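Local coordinates for protein DNA alpha-glucosyltransferase (Enterobacteria phage T4, PDB 1XV5) that belongs to the GT-B clan of glycosyltransferases and, in this structure, holds uridine-5'-diphosphate in a pocket, at residues P178-K183 and H385-F390; V137-S142 and F396-K401; L330-D335 and Y379-Q384. One frame throughout, in Å; residues are numbered along the deposited sequence.

All three contacts involve the C-terminal helical pair of a GT-B fold, helix 368-386 and helix 388-399, which runs from the second parallel sheet's domain back to the first. In sequence they are concentric: contact 3 innermost, then contact 1, contact 2 outermost. Contact 3 joins the first helix to the loop after helix 324-329. Contact 1 lies at the break between the helices, against residues 178-183, which follow the last strand (172-174) of the first sheet. Contact 2 sets the last turn of helix 388-399 on strand 137-140. Contacts 1 and 3 touch (centres 10 Å apart); contact 2 is centred 17 and 19 Å away. Together they tie the C-terminal end to both domains.

Contact 1 (P178-K183 and H385-F390); sequences PMDIVK and HQDSSF
The carboxylates of Asp180 and Asp387 lie side by side with their planes 86° apart, each at the N-cap of a helix. In this GT-B fold Asp387 caps helix 388-399 at the break between the two C-terminal helices, and Asp180 caps helix 181-188, on the chain leading from the first sheet to the second. Ile181 N meets Asp387 OD1 at 2.8 Å, nearly along the C-O axis. On the same carboxylate, Ser389 N approaches Asp387 OD2 from above the plane, while Ser389 OG comes to Asp387 OD2 on the anti side at 2.7 Å, closer to that plane. Lys183 N reaches Asp180 OD1 from above its plane at 2.9 Å. Asp387 thus caps its own helix with OD2 and binds the first turn of the other with OD1. Asp387 OD1 lies 4.0 Å from Asp180 OD1. A water donates to Asp387 OD2 and, weakly, to Asp180 OD1; together with the two helix starts it may offset the repulsion between the acids.

The Ile181 and Asp387 side chains run antiparallel alongside each other, with Ile181 CD1 by the Asp387 backbone. Pro178 CB packs 3.6 Å from Ser388 CA, and the ring of Pro178 also meets Phe20 of helix 17-30. Met179 CB leaves the backbone away from 385-390, and the nearest atoms of its side chain and UDP are about 6 Å apart. The backbones join in a single beta bridge between Met179 and Asp387, in which Ser388 N donates to Met179 O at 3.0 Å and Asp387 CA makes a CA-H...O contact of 3.4 Å with that same Met179 O.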
# COMPACT_ATOMS: atom_id res chain seq x y z
N PRO A 178 0.10 7.88 -3.39
CA PRO A 178 -0.06 7.97 -4.84
C PRO A 178 0.73 7.00 -5.70
O PRO A 178 1.77 6.47 -5.30
CB PRO A 178 0.36 9.42 -5.16
CG PRO A 178 0.72 10.05 -3.80
CD PRO A 178 1.08 8.87 -2.94
N MET A 179 0.22 6.78 -6.91
CA MET A 179 0.86 5.92 -7.88
C MET A 179 0.66 6.56 -9.25
O MET A 179 -0.35 7.23 -9.48
CB MET A 179 0.21 4.53 -7.88
CG MET A 179 0.80 3.58 -8.89
SD MET A 179 0.09 1.93 -8.73
CE MET A 179 -1.22 2.01 -9.96
N ASP A 180 1.63 6.39 -10.14
CA ASP A 180 1.48 6.93 -11.48
C ASP A 180 0.59 5.91 -12.18
O ASP A 180 1.07 4.92 -12.74
CB ASP A 180 2.83 7.01 -12.21
CG ASP A 180 2.72 7.72 -13.54
OD1 ASP A 180 1.62 7.71 -14.14
OD2 ASP A 180 3.74 8.28 -14.01
N ILE A 181 -0.71 6.14 -12.11
CA ILE A 181 -1.70 5.25 -12.70
C ILE A 181 -1.64 5.23 -14.22
O ILE A 181 -1.88 4.20 -14.86
CB ILE A 181 -3.11 5.67 -12.20
CG1 ILE A 181 -3.23 5.30 -10.72
CG2 ILE A 181 -4.19 5.00 -13.04
CD1 ILE A 181 -4.44 5.88 -10.01
N VAL A 182 -1.30 6.38 -14.81
CA VAL A 182 -1.18 6.49 -16.26
C VAL A 182 -0.07 5.57 -16.76
O VAL A 182 -0.23 4.85 -17.74
CB VAL A 182 -0.86 7.94 -16.67
CG1 VAL A 182 -0.70 8.04 -18.18
CG2 VAL A 182 -1.96 8.88 -16.18
N LYS A 183 1.07 5.61 -16.07
CA LYS A 183 2.22 4.79 -16.45
C LYS A 183 1.90 3.30 -16.45
O LYS A 183 2.31 2.57 -17.35
CB LYS A 183 3.40 5.08 -15.52
CG LYS A 183 4.68 4.37 -15.94
CD LYS A 183 5.88 4.91 -15.18
CE LYS A 183 6.06 6.40 -15.43
NZ LYS A 183 6.07 6.73 -16.88
N HIS A 385 -8.86 10.10 -8.43
CA HIS A 385 -8.77 9.99 -6.99
C HIS A 385 -7.38 9.94 -6.39
O HIS A 385 -7.12 10.59 -5.38
CB HIS A 385 -9.54 8.77 -6.49
CG HIS A 385 -9.59 8.67 -4.99
ND1 HIS A 385 -8.95 7.68 -4.29
CD2 HIS A 385 -10.16 9.48 -4.07
CE1 HIS A 385 -9.12 7.87 -3.00
NE2 HIS A 385 -9.86 8.96 -2.84
N GLN A 386 -6.46 9.20 -7.01
CA GLN A 386 -5.15 9.04 -6.40
C GLN A 386 -3.91 9.00 -7.29
O GLN A 386 -2.89 8.43 -6.90
CB GLN A 386 -5.21 7.79 -5.51
CG GLN A 386 -4.37 7.83 -4.25
CD GLN A 386 -4.86 6.84 -3.20
OE1 GLN A 386 -6.02 6.90 -2.78
NE2 GLN A 386 -3.98 5.93 -2.77
N ASP A 387 -3.97 9.59 -8.48
CA ASP A 387 -2.78 9.58 -9.34
C ASP A 387 -1.71 10.49 -8.73
O ASP A 387 -2.02 11.49 -8.10
CB ASP A 387 -3.10 10.10 -10.75
CG ASP A 387 -1.93 9.94 -11.71
OD1 ASP A 387 -1.66 8.80 -12.14
OD2 ASP A 387 -1.27 10.95 -12.02
N SER A 388 -0.44 10.13 -8.93
CA SER A 388 0.67 10.91 -8.40
C SER A 388 0.63 12.37 -8.85
O SER A 388 1.01 13.27 -8.09
CB SER A 388 2.00 10.29 -8.83
OG SER A 388 2.18 9.00 -8.27
N SER A 389 0.18 12.61 -10.08
CA SER A 389 0.13 13.96 -10.62
C SER A 389 -0.68 14.91 -9.74
O SER A 389 -0.42 16.11 -9.71
CB SER A 389 -0.43 13.96 -12.05
OG SER A 389 -1.80 13.59 -12.07
N PHE A 390 -1.65 14.36 -9.02
CA PHE A 390 -2.49 15.14 -8.13
C PHE A 390 -2.01 15.13 -6.68
O PHE A 390 -1.74 16.17 -6.09
CB PHE A 390 -3.93 14.60 -8.13
CG PHE A 390 -4.60 14.63 -9.47
CD1 PHE A 390 -4.83 15.83 -10.12
CD2 PHE A 390 -5.02 13.44 -10.06
CE1 PHE A 390 -5.48 15.85 -11.36
CE2 PHE A 390 -5.67 13.45 -11.29
CZ PHE A 390 -5.90 14.66 -11.94
O HOH W 1 0.87 10.39 -13.54

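Contact 2 (V137-S142 and F396-K401); sequences VIFSHS and FDIITK
Phe139 and Val137, alternate residues of strand 137-140, pack against Ile398 and Ile399 in the last turn of helix 388-399, an apolar strand-to-helix contact in the Rossmann-like first domain of the GT-B fold. No hydrogen bond crosses it. Phe139 carries its ring with CG anti to the carbonyl carbon (chi1 -71°), and the far end of the ring, CE1, CZ and CE2, does the touching. Ile399 CG1 lies at the ring edge, near its plane, 3.8 Å from Phe139 CE1; the two side chains cross at about a right angle. Ile398 crosses Phe139 obliquely, with Ile398 CG2 3.9 Å from Phe139 CZ and Ile398 CD1 4.0 Å from Phe139 CE2.

Both isoleucines have CG1 anti to the carbonyl carbon and an extended chi2, yet they use different branches: Ile398 offers its CG2 methyl and the terminal CD1, Ile399 chiefly the CG1 methylene. Val137 CG1 lies 4.3 Å from Ile398 CG2, while Val137 CG2 lies 4.1 Å from Ile399 O. The helix end is tied within itself: Thr400 OG1 and Thr400 N reach Phe396 O from opposite faces of its carbonyl plane, the hydroxyl at 2.9 Å from Phe396 O.

Arg109 binds both Ile399 O and Lys401 O. Tyr113 stacks on the Phe139 ring, and Tyr173 meets Val137, Phe139 and Ile398, so the helix end lies over strands 109-114, 137-140 and 172-174 of the parallel sheet, while Ile138 and Ser140 pack on Phe147 of helix 146-155.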
# COMPACT_ATOMS: atom_id res chain seq x y z
N VAL A 137 7.42 18.33 9.13
CA VAL A 137 6.15 18.03 8.48
C VAL A 137 5.81 16.57 8.76
O VAL A 137 6.66 15.68 8.60
CB VAL A 137 6.25 18.21 6.94
CG1 VAL A 137 4.88 17.96 6.30
CG2 VAL A 137 6.74 19.61 6.61
N ILE A 138 4.58 16.32 9.19
CA ILE A 138 4.13 14.96 9.50
C ILE A 138 2.86 14.61 8.73
O ILE A 138 1.94 15.42 8.66
CB ILE A 138 3.83 14.82 11.00
CG1 ILE A 138 5.06 15.23 11.82
CG2 ILE A 138 3.42 13.39 11.32
CD1 ILE A 138 4.79 15.35 13.30
N PHE A 139 2.82 13.41 8.16
CA PHE A 139 1.66 12.93 7.40
C PHE A 139 1.15 11.60 7.93
O PHE A 139 1.93 10.76 8.40
CB PHE A 139 2.01 12.69 5.92
CG PHE A 139 2.25 13.94 5.12
CD1 PHE A 139 3.55 14.36 4.83
CD2 PHE A 139 1.18 14.63 4.56
CE1 PHE A 139 3.78 15.45 4.00
CE2 PHE A 139 1.40 15.73 3.72
CZ PHE A 139 2.70 16.14 3.44
N SER A 140 -0.16 11.39 7.84
CA SER A 140 -0.78 10.13 8.26
C SER A 140 -1.97 9.85 7.35
O SER A 140 -2.46 10.75 6.66
CB SER A 140 -1.26 10.20 9.72
OG SER A 140 -2.48 10.91 9.83
N HIS A 141 -2.44 8.61 7.34
CA HIS A 141 -3.56 8.21 6.49
C HIS A 141 -4.93 8.66 7.00
O HIS A 141 -5.90 8.69 6.24
CB HIS A 141 -3.60 6.69 6.33
CG HIS A 141 -2.57 6.14 5.38
ND1 HIS A 141 -2.57 6.42 4.04
CD2 HIS A 141 -1.53 5.30 5.59
CE1 HIS A 141 -1.58 5.77 3.45
NE2 HIS A 141 -0.94 5.08 4.38
N SER A 142 -5.02 9.02 8.28
CA SER A 142 -6.31 9.43 8.83
C SER A 142 -6.23 10.31 10.06
O SER A 142 -5.40 10.10 10.95
CB SER A 142 -7.13 8.17 9.16
OG SER A 142 -8.36 8.51 9.78
N PHE A 396 3.53 18.05 -1.89
CA PHE A 396 4.67 18.94 -2.11
C PHE A 396 4.33 20.35 -1.64
O PHE A 396 5.16 21.03 -1.03
CB PHE A 396 5.04 18.95 -3.60
CG PHE A 396 6.20 19.84 -3.93
CD1 PHE A 396 6.01 21.19 -4.22
CD2 PHE A 396 7.50 19.34 -3.93
CE1 PHE A 396 7.09 22.02 -4.50
CE2 PHE A 396 8.59 20.16 -4.22
CZ PHE A 396 8.38 21.51 -4.51
N ASP A 397 3.11 20.80 -1.92
CA ASP A 397 2.69 22.13 -1.50
C ASP A 397 2.66 22.26 0.01
O ASP A 397 3.01 23.31 0.56
CB ASP A 397 1.32 22.46 -2.10
CG ASP A 397 1.39 22.72 -3.59
OD1 ASP A 397 0.32 22.80 -4.24
OD2 ASP A 397 2.51 22.87 -4.11
N ILE A 398 2.25 21.19 0.69
CA ILE A 398 2.20 21.18 2.14
C ILE A 398 3.61 21.16 2.73
O ILE A 398 3.89 21.82 3.73
CB ILE A 398 1.42 19.95 2.66
CG1 ILE A 398 -0.06 20.07 2.29
CG2 ILE A 398 1.61 19.80 4.16
CD1 ILE A 398 -0.88 18.83 2.62
N ILE A 399 4.50 20.40 2.09
CA ILE A 399 5.87 20.29 2.56
C ILE A 399 6.64 21.60 2.44
O ILE A 399 7.40 21.96 3.34
CB ILE A 399 6.63 19.19 1.77
CG1 ILE A 399 6.03 17.82 2.09
CG2 ILE A 399 8.12 19.22 2.11
CD1 ILE A 399 6.63 16.68 1.31
N THR A 400 6.44 22.31 1.34
CA THR A 400 7.14 23.56 1.10
C THR A 400 6.43 24.81 1.63
O THR A 400 6.91 25.93 1.43
CB THR A 400 7.41 23.75 -0.40
OG1 THR A 400 6.17 23.77 -1.11
CG2 THR A 400 8.28 22.62 -0.92
N LYS A 401 5.30 24.61 2.30
CA LYS A 401 4.54 25.73 2.85
C LYS A 401 5.47 26.61 3.69
O LYS A 401 6.56 26.13 4.07
CB LYS A 401 3.40 25.21 3.72
CG LYS A 401 2.52 26.30 4.32
CD LYS A 401 1.77 25.80 5.55
CE LYS A 401 0.90 24.59 5.24
NZ LYS A 401 0.18 24.12 6.45
OXT LYS A 401 5.09 27.77 3.98

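Contact 3 (L330-D335 and Y379-Q384); sequences LKFRVD and YEFLYQ. With EDO (1,2-ethanediol), chain F.
A side-on arginine grip on a helix carbonyl, backed by an offset stack of Phe332 on Phe381, fastens the loop after helix 324-329 to helix 368-386 in the GT-B fold. The Phe332 and Phe381 centroids are 4.5 Å apart and the ring planes 24° from parallel. Phe381 CE1 sits over the centre of one Phe332 face, 3.6 Å from Phe332 CE1, while Val334 CB lies against the opposite face, offset toward the rim. At the edge of the Phe332 ring, near its plane, Gln384 CB stands 3.9 Å from Phe332 CZ. His342 meets Phe332 edge-to-face and also touches the Phe381 ring.

The Arg333 chain bends at chi3 (63°), which turns NE toward the helix. Arg333 NE and Arg333 NH2 both donate to Gln384 O, at 2.8 Å each, and this oxygen lies in the guanidinium plane. Two bonds on one acceptor fix the rotation of the guanidinium, which also makes a cation-pi contact with Phe390 of helix 388-399. Nearby, His385 NE2 is bonded to Lys331 O. A 1,2-ethanediol, probably from the crystallisation liquor, lies at the guanidinium edge, and its O1 accepts from Arg333 NH2 at 2.9 Å.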
# COMPACT_ATOMS: atom_id res chain seq x y z
N LEU A 330 -14.50 5.78 2.60
CA LEU A 330 -13.48 6.62 1.98
C LEU A 330 -14.13 7.75 1.19
O LEU A 330 -15.20 7.57 0.61
CB LEU A 330 -12.58 5.80 1.06
CG LEU A 330 -11.54 4.91 1.74
CD1 LEU A 330 -10.86 4.04 0.71
CD2 LEU A 330 -10.52 5.79 2.47
N LYS A 331 -13.47 8.90 1.15
CA LYS A 331 -13.97 10.06 0.43
C LYS A 331 -13.14 10.38 -0.82
O LYS A 331 -11.91 10.38 -0.78
CB LYS A 331 -14.00 11.28 1.35
CG LYS A 331 -14.94 11.15 2.54
CD LYS A 331 -15.02 12.46 3.30
CE LYS A 331 -15.92 12.36 4.52
NZ LYS A 331 -15.33 11.50 5.59
N PHE A 332 -13.85 10.66 -1.91
CA PHE A 332 -13.25 10.99 -3.20
C PHE A 332 -12.39 12.25 -3.07
O PHE A 332 -12.83 13.25 -2.51
CB PHE A 332 -14.38 11.19 -4.21
CG PHE A 332 -13.94 11.30 -5.65
CD1 PHE A 332 -12.79 10.67 -6.11
CD2 PHE A 332 -14.74 11.99 -6.56
CE1 PHE A 332 -12.44 10.71 -7.46
CE2 PHE A 332 -14.40 12.04 -7.91
CZ PHE A 332 -13.25 11.40 -8.37
N ARG A 333 -11.17 12.20 -3.58
CA ARG A 333 -10.27 13.35 -3.50
C ARG A 333 -10.88 14.61 -4.12
O ARG A 333 -10.70 15.72 -3.61
CB ARG A 333 -8.95 13.03 -4.22
CG ARG A 333 -7.86 14.09 -4.06
CD ARG A 333 -6.69 13.82 -5.01
NE ARG A 333 -7.12 13.92 -6.41
CZ ARG A 333 -7.25 15.06 -7.07
NH1 ARG A 333 -6.96 16.22 -6.48
NH2 ARG A 333 -7.70 15.05 -8.32
N VAL A 334 -11.61 14.43 -5.21
CA VAL A 334 -12.20 15.55 -5.94
C VAL A 334 -13.32 16.31 -5.24
O VAL A 334 -13.25 17.54 -5.14
CB VAL A 334 -12.70 15.10 -7.33
CG1 VAL A 334 -13.39 16.26 -8.04
CG2 VAL A 334 -11.52 14.60 -8.16
N ASP A 335 -14.35 15.62 -4.76
CA ASP A 335 -15.45 16.33 -4.11
C ASP A 335 -15.78 15.90 -2.69
O ASP A 335 -16.77 16.35 -2.12
CB ASP A 335 -16.70 16.25 -4.98
CG ASP A 335 -17.14 14.83 -5.24
OD1 ASP A 335 -16.76 13.94 -4.46
OD2 ASP A 335 -17.88 14.62 -6.22
N TYR A 379 -10.84 3.12 -14.32
CA TYR A 379 -9.52 3.69 -14.54
C TYR A 379 -9.54 5.20 -14.34
O TYR A 379 -8.71 5.75 -13.62
CB TYR A 379 -9.01 3.36 -15.94
CG TYR A 379 -7.78 4.15 -16.34
CD1 TYR A 379 -7.88 5.31 -17.09
CD2 TYR A 379 -6.51 3.75 -15.91
CE1 TYR A 379 -6.76 6.07 -17.42
CE2 TYR A 379 -5.37 4.50 -16.23
CZ TYR A 379 -5.51 5.65 -16.98
OH TYR A 379 -4.39 6.40 -17.30
N GLU A 380 -10.50 5.88 -14.97
CA GLU A 380 -10.58 7.33 -14.85
C GLU A 380 -10.89 7.77 -13.42
O GLU A 380 -10.33 8.74 -12.93
CB GLU A 380 -11.66 7.89 -15.79
CG GLU A 380 -11.81 9.40 -15.70
CD GLU A 380 -10.56 10.15 -16.11
OE1 GLU A 380 -10.46 11.36 -15.81
OE2 GLU A 380 -9.67 9.54 -16.75
N PHE A 381 -11.78 7.04 -12.76
CA PHE A 381 -12.15 7.38 -11.38
C PHE A 381 -10.95 7.28 -10.44
O PHE A 381 -10.69 8.19 -9.65
CB PHE A 381 -13.25 6.45 -10.89
CG PHE A 381 -13.73 6.76 -9.50
CD1 PHE A 381 -14.52 7.88 -9.25
CD2 PHE A 381 -13.40 5.93 -8.43
CE1 PHE A 381 -14.98 8.17 -7.97
CE2 PHE A 381 -13.85 6.20 -7.14
CZ PHE A 381 -14.65 7.33 -6.91
N LEU A 382 -10.23 6.17 -10.52
CA LEU A 382 -9.08 5.96 -9.66
C LEU A 382 -7.96 6.93 -10.00
O LEU A 382 -7.23 7.37 -9.11
CB LEU A 382 -8.61 4.50 -9.77
CG LEU A 382 -9.66 3.51 -9.26
CD1 LEU A 382 -9.19 2.08 -9.50
CD2 LEU A 382 -9.91 3.74 -7.77
N TYR A 383 -7.83 7.27 -11.27
CA TYR A 383 -6.82 8.24 -11.71
C TYR A 383 -7.12 9.59 -11.03
O TYR A 383 -6.25 10.21 -10.42
CB TYR A 383 -6.88 8.39 -13.23
CG TYR A 383 -6.17 9.62 -13.75
CD1 TYR A 383 -4.78 9.69 -13.76
CD2 TYR A 383 -6.90 10.72 -14.21
CE1 TYR A 383 -4.12 10.84 -14.22
CE2 TYR A 383 -6.25 11.87 -14.67
CZ TYR A 383 -4.86 11.92 -14.67
OH TYR A 383 -4.22 13.04 -15.14
N GLN A 384 -8.37 10.03 -11.14
CA GLN A 384 -8.79 11.29 -10.55
C GLN A 384 -8.63 11.26 -9.03
O GLN A 384 -8.30 12.27 -8.41
CB GLN A 384 -10.26 11.57 -10.89
CG GLN A 384 -10.49 11.96 -12.35
CD GLN A 384 -9.93 13.33 -12.67
OE1 GLN A 384 -9.68 13.66 -13.83
NE2 GLN A 384 -9.73 14.15 -11.64
C1 EDO F . -7.67 18.30 -9.67
O1 EDO F . -8.81 17.52 -9.27
C2 EDO F . -6.80 18.69 -8.46
O2 EDO F . -7.46 19.64 -7.61